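MarR Like Protein, TVG0766549 (Thermoplasma volcanium, PDB 3LFK) is of unknown function but, though reported as a mechanosensitive channel, has the winged helix-turn-helix fold of MarR-like regulators and may act in transcription. Local coordinates at residues L42-T47 and Y55-E60; Q36-L41 and K71-Y76; N20-K25 and G96-Q101; K51-R56 and G87-L92. All blocks are in the same frame, centred on the assembly; numbering follows the deposited sequence.

In the fold
Three of the four contacts build the winged helix-turn-helix core, and interaction 3 ties the N-terminal part of the chain to it. Interactions 1 and 2 both use helix 36-47, and their centres lie about 11 Å apart; the first meets helix 54-60, the second helix 66-76, the two helices of the helix-turn-helix. Interaction 4 begins on strand 51-53, directly after helix 36-47, and pairs it with wing strand 87-92; its centre is about 8 Å from that of interaction 1, which it touches through Ile52 and Ile90. Interactions 1, 2 and 4 thus close the helix-turn-helix core and wing, while interaction 3, centred about 21 Å from interaction 4, brings strand 23-24 onto helix 94-116.

Interaction 1: residues L42-T47 and Y55-E60; sequences LLFLKT and YRIKNE
Arg56 and Phe44 make the first touch along 55-60: the ring atom Phe44 CZ stands 4.3 Å from Arg56 O. In the winged helix-turn-helix fold, segment 55-60 belongs to the first helix of the helix-turn-helix, and 42-47 is the end of the helix packed against it. The axes of the two segments pass 11.8 Å apart at 122°, a spacing bridged mainly by the Phe44 ring. The first torsion of Phe44 sets CG anti to the backbone N (chi1 172°), and with it the ring on the side of helix 54-60.

Ile57 comes next and meets two residues at once. Its CG1 is 4.2 Å from Phe44 CE2, while its terminal CD1 lies 3.8 Å from Leu45 CD2, the two branched chains crossing at about a right angle. Ile52 of strand 51-53 touches Phe44, Leu45 and Ile57, so the three share one hydrophobic core.

At Glu60 the contact passes from buried to solvent-accessible. Its CB approaches the ring obliquely, 3.9 Å from Phe44 CZ, and the extended chain then carries the carboxylate to the ring edge, the two planes 79° apart. Arg56, one turn back, grips that carboxylate side-on in a salt bridge, one nitrogen to each oxygen: Arg56 NE donates to Glu60 OE2 over 2.8 Å and Arg56 NH2 to Glu60 OE1 over 3.0 Å. The pairing fixes the rotation of the carboxylate, and Glu60 OE1 comes to rest in the plane of the Phe44 ring, 4.0 Å from Phe44 CZ.

Interaction 2: residues Q36-L41 and K71-Y76; sequences QDEVSL and KNLMDY
Glu38 and Tyr76 meet at about a right angle, carboxylate and ring planes 76° apart, and the phenol donates a hydrogen bond of 2.7 Å from Tyr76 OH to Glu38 OE1. The acceptor lies at the edge of the ring and in its plane, whereas the hydroxyl approaches the carboxylate from above, 39° out of that plane. Glu38 reaches this place with its chain extended beyond CG. The same OE1 also accepts the backbone N-H of Ser35, the glutamate half of a capping box, so two donors hold it at the start of helix 36-47.

Asn72 flanks the other oxygen. Its amide is turned 55° from the carboxylate, and Asn72 ND2 stands 3.3 Å from Glu38 OE2 at an angle too poor for a hydrogen bond. A water joins the groups instead: it donates to Glu38 OE2 over 2.8 Å and to Asp37 OD2 over 3.0 Å, and accepts only weakly from Asn72 ND2. The buried carboxylate is thus gripped at both oxygens.

Next to this polar cluster Leu73 divides its two methyls. Leu73 CD1 packs obliquely on Leu41, 3.7 Å from Leu41 CD2, and Leu73 CD2 lies 4.0 Å from Glu38 CB.

The two segments run nearly perpendicular, their axes 10.3 Å apart, in the helical core of the winged helix-turn-helix domain, where helix 66-76 is the second helix of the helix-turn-helix. Val69 and Leu70, earlier on that helix, extend the apolar side onto Leu41, which also touches Ile57 of helix 54-60.

Interaction 3: residues N20-K25 and G96-Q101; sequences NKPVIK and GEFVAQ
Pro22 and Ile24 lie on an extended backbone that passes across segment 96-101 of helix 94-116, with Pro22 CA 7.8 Å from Phe98 CA and Ile24 CA 8.2 Å from Val99 CA. Phe98 does most of the work. Its CG is anti to the backbone N (chi1 178°), which takes the ring off the helix toward the extended segment, and proline and ring meet tip to tip. Pro22 CG sits over the centre of one ring face, 3.4 Å from the centroid of Phe98 and 15° off the ring normal. This is a close CH-pi contact made by the CG methylene.

Lys21 approaches the same ring obliquely at CE1. The chain, bent at chi2 and chi3, crosses the ring at about a right angle; Lys21 CD comes within 3.4 Å of Phe98 CE1 and Lys21 CG within 3.5 Å of that atom, so the lysine contributes aliphatic carbon here.

Strand 23-24 pairs with strand 12-14 in a small two-stranded antiparallel sheet, and the contact sets this N-terminal sheet against helix 94-116, the long helix that follows the wing of the winged helix-turn-helix domain. Val23 points away from the helix and touches Leu13 and Val14 of strand 12-14, while Ile24 points at the helix. Ile24 CG1 lies 3.8 Å from Val99 CG2, the two chains crossing obliquely, and is a looser 4.3 Å from Phe98 CD2. Tyr32 touches both Ile24 and Val99, and Leu42 of helix 36-47 covers Val99 further in. At the outer end, Asn20 ND2 donates to Lys21 O over 3.0 Å.

Interaction 4: residues K51-R56 and G87-L92; sequences KIPLYR and GEKIVL
Ile52 and Ile90 form an antiparallel hydrogen-bonded pair: Ile90 N to Ile52 O is 2.7 Å and nearly straight at 175°, and Ile52 N to Ile90 O is 2.9 Å. A third bond, 3.1 Å from Leu54 N to Glu88 O, follows where Pro53, at the N-cap position, turns the strand into helix 54-60. The sheet edge and the helix start are therefore tied to one strand. Lys51 CA adds a CA-H...O contact of 3.2 Å to Ile90 O.

Strand 87-92 has the wing's other strand, 79-84, on its far side; this three-stranded sheet belongs to the winged helix-turn-helix fold.

The non-hydrogen-bonded pairs Lys51-Val91 and Pro53-Lys89 share one face. Lys51, CG anti to its backbone N (chi1 178°) and extended beyond, lies beside Val91, Lys51 CG 3.7 Å from Val91 CG1. Pro53 CG is 4.0 Å from Lys89 CE. Lys51 NZ and Lys89 NZ stand 4.6 Å apart, a likely mild repulsion that Glu84, in a weak, long ion pair with Lys89, may partly offset. Ile52 and Ile90 turn to the opposite, buried face, where both touch Ile57. Leu54 lies beside the poorly ordered Glu88, Leu54 CD2 3.8 Å from Glu88 CG, and Leu70 of helix 66-76 touches Leu54 and Ile90.

Interaction 1: residues L42-T47 and Y55-E60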
# COMPACT_ATOMS: atom_id res chain seq x y z
N LEU A 42 -3.69 1.32 -0.76
CA LEU A 42 -2.72 0.44 -0.11
C LEU A 42 -3.05 0.26 1.38
O LEU A 42 -2.98 -0.85 1.91
CB LEU A 42 -1.31 1.03 -0.28
CG LEU A 42 -0.16 0.18 0.26
CD1 LEU A 42 0.02 -1.03 -0.63
CD2 LEU A 42 1.13 1.01 0.28
N LEU A 43 -3.39 1.36 2.05
CA LEU A 43 -3.72 1.29 3.47
C LEU A 43 -5.06 0.58 3.67
O LEU A 43 -5.26 -0.10 4.68
CB LEU A 43 -3.77 2.71 4.08
CG LEU A 43 -2.43 3.44 4.06
CD1 LEU A 43 -2.56 4.78 4.79
CD2 LEU A 43 -1.36 2.60 4.70
N PHE A 44 -5.97 0.72 2.72
CA PHE A 44 -7.25 0.03 2.83
C PHE A 44 -6.95 -1.48 2.80
O PHE A 44 -7.47 -2.25 3.60
CB PHE A 44 -8.16 0.43 1.66
CG PHE A 44 -9.44 -0.36 1.58
CD1 PHE A 44 -10.57 0.04 2.27
CD2 PHE A 44 -9.50 -1.52 0.80
CE1 PHE A 44 -11.75 -0.70 2.19
CE2 PHE A 44 -10.67 -2.26 0.70
CZ PHE A 44 -11.80 -1.85 1.40
N LEU A 45 -6.10 -1.92 1.88
CA LEU A 45 -5.76 -3.32 1.80
C LEU A 45 -5.08 -3.80 3.08
O LEU A 45 -5.36 -4.90 3.56
CB LEU A 45 -4.85 -3.58 0.58
CG LEU A 45 -5.55 -3.31 -0.77
CD1 LEU A 45 -4.50 -3.32 -1.91
CD2 LEU A 45 -6.60 -4.37 -1.04
N LYS A 46 -4.18 -2.99 3.63
CA LYS A 46 -3.45 -3.34 4.83
C LYS A 46 -4.42 -3.45 6.01
O LYS A 46 -4.31 -4.38 6.81
CB LYS A 46 -2.39 -2.27 5.15
CG LYS A 46 -1.48 -2.63 6.31
CD LYS A 46 -0.62 -3.85 5.93
CE LYS A 46 0.42 -4.20 7.01
NZ LYS A 46 -0.21 -4.80 8.23
N THR A 47 -5.37 -2.53 6.07
CA THR A 47 -6.37 -2.49 7.15
C THR A 47 -7.28 -3.72 7.14
O THR A 47 -7.78 -4.14 8.19
CB THR A 47 -7.25 -1.23 7.04
OG1 THR A 47 -6.46 -0.09 7.38
CG2 THR A 47 -8.46 -1.32 7.96
N TYR A 55 -14.49 -7.43 -5.31
CA TYR A 55 -15.73 -6.68 -5.22
C TYR A 55 -15.78 -5.75 -4.00
O TYR A 55 -16.45 -4.73 -4.02
CB TYR A 55 -16.95 -7.63 -5.27
CG TYR A 55 -17.25 -8.36 -4.00
CD1 TYR A 55 -17.87 -7.71 -2.93
CD2 TYR A 55 -16.87 -9.69 -3.83
CE1 TYR A 55 -18.09 -8.37 -1.72
CE2 TYR A 55 -17.09 -10.36 -2.64
CZ TYR A 55 -17.70 -9.69 -1.59
OH TYR A 55 -17.91 -10.35 -0.40
N ARG A 56 -15.06 -6.07 -2.92
CA ARG A 56 -15.07 -5.16 -1.78
C ARG A 56 -14.31 -3.88 -2.11
O ARG A 56 -14.66 -2.80 -1.65
CB ARG A 56 -14.47 -5.83 -0.53
CG ARG A 56 -15.31 -7.01 -0.02
CD ARG A 56 -14.90 -7.45 1.39
NE ARG A 56 -14.98 -6.35 2.33
CZ ARG A 56 -14.46 -6.37 3.56
NH1 ARG A 56 -13.84 -7.46 4.00
NH2 ARG A 56 -14.54 -5.31 4.34
N ILE A 57 -13.25 -4.01 -2.91
CA ILE A 57 -12.48 -2.84 -3.29
C ILE A 57 -13.34 -1.90 -4.12
O ILE A 57 -13.30 -0.69 -3.94
CB ILE A 57 -11.23 -3.28 -4.08
CG1 ILE A 57 -10.26 -3.95 -3.11
CG2 ILE A 57 -10.57 -2.07 -4.77
CD1 ILE A 57 -9.13 -4.67 -3.80
N LYS A 58 -14.17 -2.46 -4.99
CA LYS A 58 -15.05 -1.64 -5.82
C LYS A 58 -16.11 -0.94 -5.01
O LYS A 58 -16.42 0.23 -5.26
CB LYS A 58 -15.73 -2.51 -6.87
CG LYS A 58 -14.82 -3.09 -7.89
CD LYS A 58 -15.64 -3.73 -8.99
CE LYS A 58 -14.77 -4.24 -10.10
NZ LYS A 58 -15.60 -4.71 -11.25
N ASN A 59 -16.65 -1.65 -4.04
CA ASN A 59 -17.73 -1.11 -3.22
C ASN A 59 -17.34 -0.18 -2.09
O ASN A 59 -18.03 0.81 -1.82
CB ASN A 59 -18.55 -2.25 -2.58
CG ASN A 59 -19.20 -3.19 -3.59
OD1 ASN A 59 -19.35 -2.87 -4.77
ND2 ASN A 59 -19.60 -4.37 -3.11
N GLU A 60 -16.21 -0.47 -1.45
CA GLU A 60 -15.85 0.22 -0.24
C GLU A 60 -14.78 1.30 -0.14
O GLU A 60 -14.64 1.93 0.91
CB GLU A 60 -15.52 -0.86 0.79
CG GLU A 60 -16.61 -1.92 0.95
CD GLU A 60 -16.15 -3.12 1.77
OE1 GLU A 60 -15.36 -2.94 2.72
OE2 GLU A 60 -16.60 -4.25 1.47

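Interaction 2: residues Q36-L41 and K71-Y76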
# COMPACT_ATOMS: atom_id res chain seq x y z
N GLN A 36 -1.95 10.17 -3.75
CA GLN A 36 -2.76 9.89 -2.55
C GLN A 36 -3.81 8.79 -2.71
O GLN A 36 -4.08 8.03 -1.77
CB GLN A 36 -3.40 11.19 -2.05
CG GLN A 36 -4.16 11.02 -0.71
CD GLN A 36 -3.30 10.38 0.39
OE1 GLN A 36 -2.18 10.82 0.65
NE2 GLN A 36 -3.84 9.34 1.04
N ASP A 37 -4.39 8.69 -3.91
CA ASP A 37 -5.37 7.64 -4.15
C ASP A 37 -4.72 6.26 -3.97
O ASP A 37 -5.32 5.33 -3.41
CB ASP A 37 -6.01 7.80 -5.55
CG ASP A 37 -4.98 7.95 -6.68
OD1 ASP A 37 -3.78 8.14 -6.40
OD2 ASP A 37 -5.38 7.88 -7.85
N GLU A 38 -3.47 6.13 -4.43
CA GLU A 38 -2.74 4.87 -4.31
C GLU A 38 -2.42 4.55 -2.85
O GLU A 38 -2.55 3.42 -2.43
CB GLU A 38 -1.46 4.94 -5.16
CG GLU A 38 -1.80 4.88 -6.65
CD GLU A 38 -0.71 5.38 -7.58
OE1 GLU A 38 0.39 5.73 -7.12
OE2 GLU A 38 -1.00 5.43 -8.79
N VAL A 39 -2.03 5.57 -2.09
CA VAL A 39 -1.73 5.39 -0.69
C VAL A 39 -3.01 4.97 0.03
O VAL A 39 -3.01 4.02 0.80
CB VAL A 39 -1.19 6.69 -0.08
CG1 VAL A 39 -0.96 6.50 1.42
CG2 VAL A 39 0.15 7.07 -0.72
N SER A 40 -4.10 5.67 -0.24
CA SER A 40 -5.38 5.30 0.38
C SER A 40 -5.74 3.83 0.11
O SER A 40 -6.13 3.09 1.03
CB SER A 40 -6.48 6.21 -0.18
OG SER A 40 -6.27 7.53 0.27
N LEU A 41 -5.61 3.39 -1.14
CA LEU A 41 -5.93 2.01 -1.44
C LEU A 41 -4.98 1.02 -0.76
O LEU A 41 -5.40 -0.01 -0.27
CB LEU A 41 -5.92 1.77 -2.95
CG LEU A 41 -6.28 0.32 -3.30
CD1 LEU A 41 -7.68 -0.07 -2.78
CD2 LEU A 41 -6.22 0.15 -4.81
N LYS A 71 -4.25 -1.46 -10.32
CA LYS A 71 -3.28 -1.87 -11.33
C LYS A 71 -1.96 -1.16 -11.12
O LYS A 71 -0.92 -1.74 -11.34
CB LYS A 71 -3.78 -1.62 -12.75
CG LYS A 71 -4.82 -2.66 -13.16
CD LYS A 71 -5.30 -2.40 -14.59
CE LYS A 71 -6.79 -2.64 -14.72
NZ LYS A 71 -7.27 -2.31 -16.09
N ASN A 72 -1.99 0.10 -10.70
CA ASN A 72 -0.72 0.78 -10.40
C ASN A 72 -0.01 0.09 -9.23
O ASN A 72 1.20 -0.13 -9.27
CB ASN A 72 -0.96 2.27 -10.10
CG ASN A 72 -1.12 3.08 -11.35
OD1 ASN A 72 -0.28 3.00 -12.25
ND2 ASN A 72 -2.19 3.86 -11.44
N LEU A 73 -0.74 -0.25 -8.17
CA LEU A 73 -0.12 -0.92 -7.03
C LEU A 73 0.46 -2.25 -7.45
O LEU A 73 1.49 -2.67 -6.91
CB LEU A 73 -1.11 -1.14 -5.88
CG LEU A 73 -1.66 0.16 -5.28
CD1 LEU A 73 -2.59 -0.23 -4.15
CD2 LEU A 73 -0.55 1.05 -4.75
N MET A 74 -0.20 -2.93 -8.40
CA MET A 74 0.34 -4.20 -8.89
C MET A 74 1.61 -3.97 -9.71
O MET A 74 2.59 -4.72 -9.54
CB MET A 74 -0.73 -4.92 -9.70
CG MET A 74 -1.89 -5.30 -8.82
SD MET A 74 -3.28 -6.03 -9.83
CE MET A 74 -3.51 -4.99 -10.96
N ASP A 75 1.58 -2.97 -10.58
CA ASP A 75 2.74 -2.65 -11.41
C ASP A 75 3.93 -2.25 -10.50
O ASP A 75 5.06 -2.57 -10.79
CB ASP A 75 2.45 -1.49 -12.34
CG ASP A 75 1.46 -1.83 -13.44
OD1 ASP A 75 1.10 -3.02 -13.61
OD2 ASP A 75 1.04 -0.88 -14.12
N TYR A 76 3.65 -1.58 -9.38
CA TYR A 76 4.74 -1.18 -8.47
C TYR A 76 5.36 -2.35 -7.73
O TYR A 76 6.44 -2.23 -7.16
CB TYR A 76 4.24 -0.21 -7.37
CG TYR A 76 3.66 1.08 -7.84
CD1 TYR A 76 4.04 1.67 -9.03
CD2 TYR A 76 2.72 1.75 -7.05
CE1 TYR A 76 3.52 2.89 -9.43
CE2 TYR A 76 2.19 2.97 -7.43
CZ TYR A 76 2.58 3.54 -8.61
OH TYR A 76 2.06 4.76 -9.00
O HOH W 1 -3.71 5.77 -9.21

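Interaction 3: residues N20-K25 and G96-Q101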
# COMPACT_ATOMS: atom_id res chain seq x y z
N ASN A 20 18.13 -9.20 4.53
CA ASN A 20 18.00 -7.84 4.03
C ASN A 20 16.57 -7.33 4.02
O ASN A 20 15.63 -8.06 3.69
CB ASN A 20 18.59 -7.70 2.62
CG ASN A 20 17.73 -8.33 1.54
OD1 ASN A 20 17.88 -9.51 1.22
ND2 ASN A 20 16.82 -7.54 0.96
N LYS A 21 16.42 -6.06 4.39
CA LYS A 21 15.13 -5.37 4.40
C LYS A 21 14.86 -5.04 2.92
O LYS A 21 15.79 -4.97 2.12
CB LYS A 21 15.28 -4.09 5.21
CG LYS A 21 13.98 -3.44 5.64
CD LYS A 21 13.23 -4.33 6.62
CE LYS A 21 14.02 -4.55 7.90
NZ LYS A 21 13.29 -5.43 8.84
N PRO A 22 13.59 -4.85 2.53
CA PRO A 22 13.38 -4.53 1.11
C PRO A 22 13.91 -3.14 0.78
O PRO A 22 13.99 -2.29 1.65
CB PRO A 22 11.86 -4.61 0.94
CG PRO A 22 11.35 -4.31 2.30
CD PRO A 22 12.30 -5.04 3.21
N VAL A 23 14.30 -2.93 -0.47
CA VAL A 23 14.75 -1.62 -0.89
C VAL A 23 13.68 -1.19 -1.88
O VAL A 23 13.41 -1.90 -2.85
CB VAL A 23 16.12 -1.67 -1.57
CG1 VAL A 23 16.51 -0.26 -2.03
CG2 VAL A 23 17.14 -2.20 -0.60
N ILE A 24 13.07 -0.04 -1.59
CA ILE A 24 11.97 0.51 -2.37
C ILE A 24 12.44 1.80 -3.05
O ILE A 24 13.15 2.60 -2.44
CB ILE A 24 10.80 0.86 -1.42
CG1 ILE A 24 10.47 -0.35 -0.52
CG2 ILE A 24 9.55 1.29 -2.26
CD1 ILE A 24 10.01 -1.59 -1.29
N LYS A 25 12.05 2.00 -4.31
CA LYS A 25 12.40 3.20 -5.05
C LYS A 25 11.59 4.34 -4.46
O LYS A 25 10.41 4.18 -4.13
CB LYS A 25 12.03 3.07 -6.53
CG LYS A 25 12.89 2.11 -7.33
CD LYS A 25 12.72 2.40 -8.82
CE LYS A 25 13.51 1.44 -9.70
NZ LYS A 25 13.01 0.04 -9.60
N GLY A 96 4.57 -4.76 -0.37
CA GLY A 96 3.44 -3.87 -0.18
C GLY A 96 3.11 -3.77 1.31
O GLY A 96 2.76 -2.68 1.78
N GLU A 97 3.22 -4.87 2.04
CA GLU A 97 2.97 -4.86 3.48
C GLU A 97 4.01 -3.96 4.15
O GLU A 97 3.68 -3.14 5.01
CB GLU A 97 3.04 -6.28 4.05
CG GLU A 97 2.01 -7.19 3.39
CD GLU A 97 1.28 -8.07 4.36
OE1 GLU A 97 1.96 -8.80 5.13
OE2 GLU A 97 0.03 -8.05 4.35
N PHE A 98 5.26 -4.11 3.73
CA PHE A 98 6.35 -3.30 4.28
C PHE A 98 6.08 -1.79 4.11
O PHE A 98 6.21 -1.00 5.05
CB PHE A 98 7.67 -3.66 3.57
CG PHE A 98 8.85 -2.85 4.03
CD1 PHE A 98 9.53 -3.20 5.19
CD2 PHE A 98 9.25 -1.72 3.33
CE1 PHE A 98 10.59 -2.41 5.64
CE2 PHE A 98 10.31 -0.94 3.77
CZ PHE A 98 10.98 -1.28 4.93
N VAL A 99 5.73 -1.40 2.88
CA VAL A 99 5.50 -0.00 2.59
C VAL A 99 4.27 0.51 3.32
O VAL A 99 4.28 1.62 3.85
CB VAL A 99 5.38 0.17 1.05
CG1 VAL A 99 4.87 1.55 0.72
CG2 VAL A 99 6.76 -0.05 0.42
N ALA A 100 3.22 -0.30 3.34
CA ALA A 100 1.96 0.09 4.00
C ALA A 100 2.23 0.30 5.48
O ALA A 100 1.75 1.27 6.06
CB ALA A 100 0.90 -1.00 3.79
N GLN A 101 2.99 -0.60 6.09
CA GLN A 101 3.29 -0.47 7.52
C GLN A 101 4.17 0.75 7.81
O GLN A 101 3.95 1.46 8.80
CB GLN A 101 3.96 -1.74 8.03
CG GLN A 101 3.93 -1.89 9.58
CD GLN A 101 2.51 -1.93 10.15
OE1 GLN A 101 1.52 -1.89 9.42
NE2 GLN A 101 2.41 -2.01 11.48

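Interaction 4: residues K51-R56 and G87-L92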
# COMPACT_ATOMS: atom_id res chain seq x y z
N LYS A 51 -5.44 -8.92 2.44
CA LYS A 51 -6.07 -9.88 1.53
C LYS A 51 -7.59 -9.66 1.52
O LYS A 51 -8.22 -9.73 2.57
CB LYS A 51 -5.80 -11.31 2.01
CG LYS A 51 -6.45 -12.36 1.14
CD LYS A 51 -5.81 -13.71 1.39
CE LYS A 51 -6.14 -14.69 0.28
NZ LYS A 51 -5.43 -15.98 0.48
N ILE A 52 -8.18 -9.44 0.33
CA ILE A 52 -9.62 -9.13 0.23
C ILE A 52 -10.22 -9.36 -1.19
O ILE A 52 -9.52 -9.27 -2.20
CB ILE A 52 -9.79 -7.64 0.65
CG1 ILE A 52 -11.27 -7.27 0.83
CG2 ILE A 52 -9.22 -6.73 -0.42
CD1 ILE A 52 -11.45 -5.85 1.40
N PRO A 53 -11.53 -9.68 -1.28
CA PRO A 53 -12.16 -9.89 -2.59
C PRO A 53 -12.18 -8.61 -3.43
O PRO A 53 -12.36 -7.51 -2.89
CB PRO A 53 -13.59 -10.33 -2.23
CG PRO A 53 -13.40 -11.03 -0.94
CD PRO A 53 -12.44 -10.12 -0.19
N LEU A 54 -12.03 -8.73 -4.74
CA LEU A 54 -12.04 -7.53 -5.58
C LEU A 54 -13.35 -6.74 -5.45
O LEU A 54 -13.34 -5.52 -5.45
CB LEU A 54 -11.77 -7.89 -7.05
CG LEU A 54 -11.83 -6.73 -8.04
CD1 LEU A 54 -10.65 -5.76 -7.86
CD2 LEU A 54 -11.80 -7.31 -9.44
N TYR A 55 -14.49 -7.43 -5.31
CA TYR A 55 -15.73 -6.68 -5.22
C TYR A 55 -15.78 -5.75 -4.00
O TYR A 55 -16.45 -4.73 -4.02
CB TYR A 55 -16.95 -7.63 -5.27
CG TYR A 55 -17.25 -8.36 -4.00
CD1 TYR A 55 -17.87 -7.71 -2.93
CD2 TYR A 55 -16.87 -9.69 -3.83
CE1 TYR A 55 -18.09 -8.37 -1.72
CE2 TYR A 55 -17.09 -10.36 -2.64
CZ TYR A 55 -17.70 -9.69 -1.59
OH TYR A 55 -17.91 -10.35 -0.40
N ARG A 56 -15.06 -6.07 -2.92
CA ARG A 56 -15.07 -5.16 -1.78
C ARG A 56 -14.31 -3.88 -2.11
O ARG A 56 -14.66 -2.80 -1.65
CB ARG A 56 -14.47 -5.83 -0.53
CG ARG A 56 -15.31 -7.01 -0.02
CD ARG A 56 -14.90 -7.45 1.39
NE ARG A 56 -14.98 -6.35 2.33
CZ ARG A 56 -14.46 -6.37 3.56
NH1 ARG A 56 -13.84 -7.46 4.00
NH2 ARG A 56 -14.54 -5.31 4.34
N GLY A 87 -14.33 -16.11 -7.92
CA GLY A 87 -13.91 -14.74 -7.67
C GLY A 87 -12.43 -14.51 -7.43
O GLY A 87 -11.70 -15.40 -6.98
N GLU A 88 -11.98 -13.30 -7.72
CA GLU A 88 -10.57 -12.97 -7.53
C GLU A 88 -10.32 -12.30 -6.18
O GLU A 88 -11.15 -11.53 -5.69
CB GLU A 88 -10.07 -12.08 -8.68
CG GLU A 88 -11.05 -11.01 -9.11
CD GLU A 88 -11.18 -10.93 -10.63
OE1 GLU A 88 -12.33 -10.98 -11.12
OE2 GLU A 88 -10.14 -10.82 -11.32
N LYS A 89 -9.17 -12.64 -5.59
CA LYS A 89 -8.75 -12.12 -4.29
C LYS A 89 -7.52 -11.24 -4.50
O LYS A 89 -6.61 -11.61 -5.24
CB LYS A 89 -8.35 -13.29 -3.38
CG LYS A 89 -8.79 -13.20 -1.93
CD LYS A 89 -10.26 -13.56 -1.78
CE LYS A 89 -10.61 -13.87 -0.33
NZ LYS A 89 -9.95 -15.11 0.15
N ILE A 90 -7.50 -10.07 -3.86
CA ILE A 90 -6.36 -9.15 -4.00
C ILE A 90 -5.53 -9.25 -2.72
O ILE A 90 -6.07 -9.17 -1.61
CB ILE A 90 -6.83 -7.70 -4.19
CG1 ILE A 90 -7.75 -7.60 -5.41
CG2 ILE A 90 -5.62 -6.78 -4.28
CD1 ILE A 90 -7.19 -8.23 -6.70
N VAL A 91 -4.21 -9.43 -2.85
CA VAL A 91 -3.35 -9.57 -1.68
C VAL A 91 -2.12 -8.69 -1.77
O VAL A 91 -1.61 -8.44 -2.88
CB VAL A 91 -2.83 -11.04 -1.49
CG1 VAL A 91 -3.98 -12.03 -1.64
CG2 VAL A 91 -1.77 -11.33 -2.49
N LEU A 92 -1.67 -8.17 -0.64
CA LEU A 92 -0.47 -7.35 -0.64
C LEU A 92 0.73 -8.30 -0.72
O LEU A 92 0.69 -9.42 -0.20
CB LEU A 92 -0.33 -6.53 0.66
CG LEU A 92 -1.36 -5.42 0.87
CD1 LEU A 92 -1.13 -4.77 2.20
CD2 LEU A 92 -1.25 -4.38 -0.25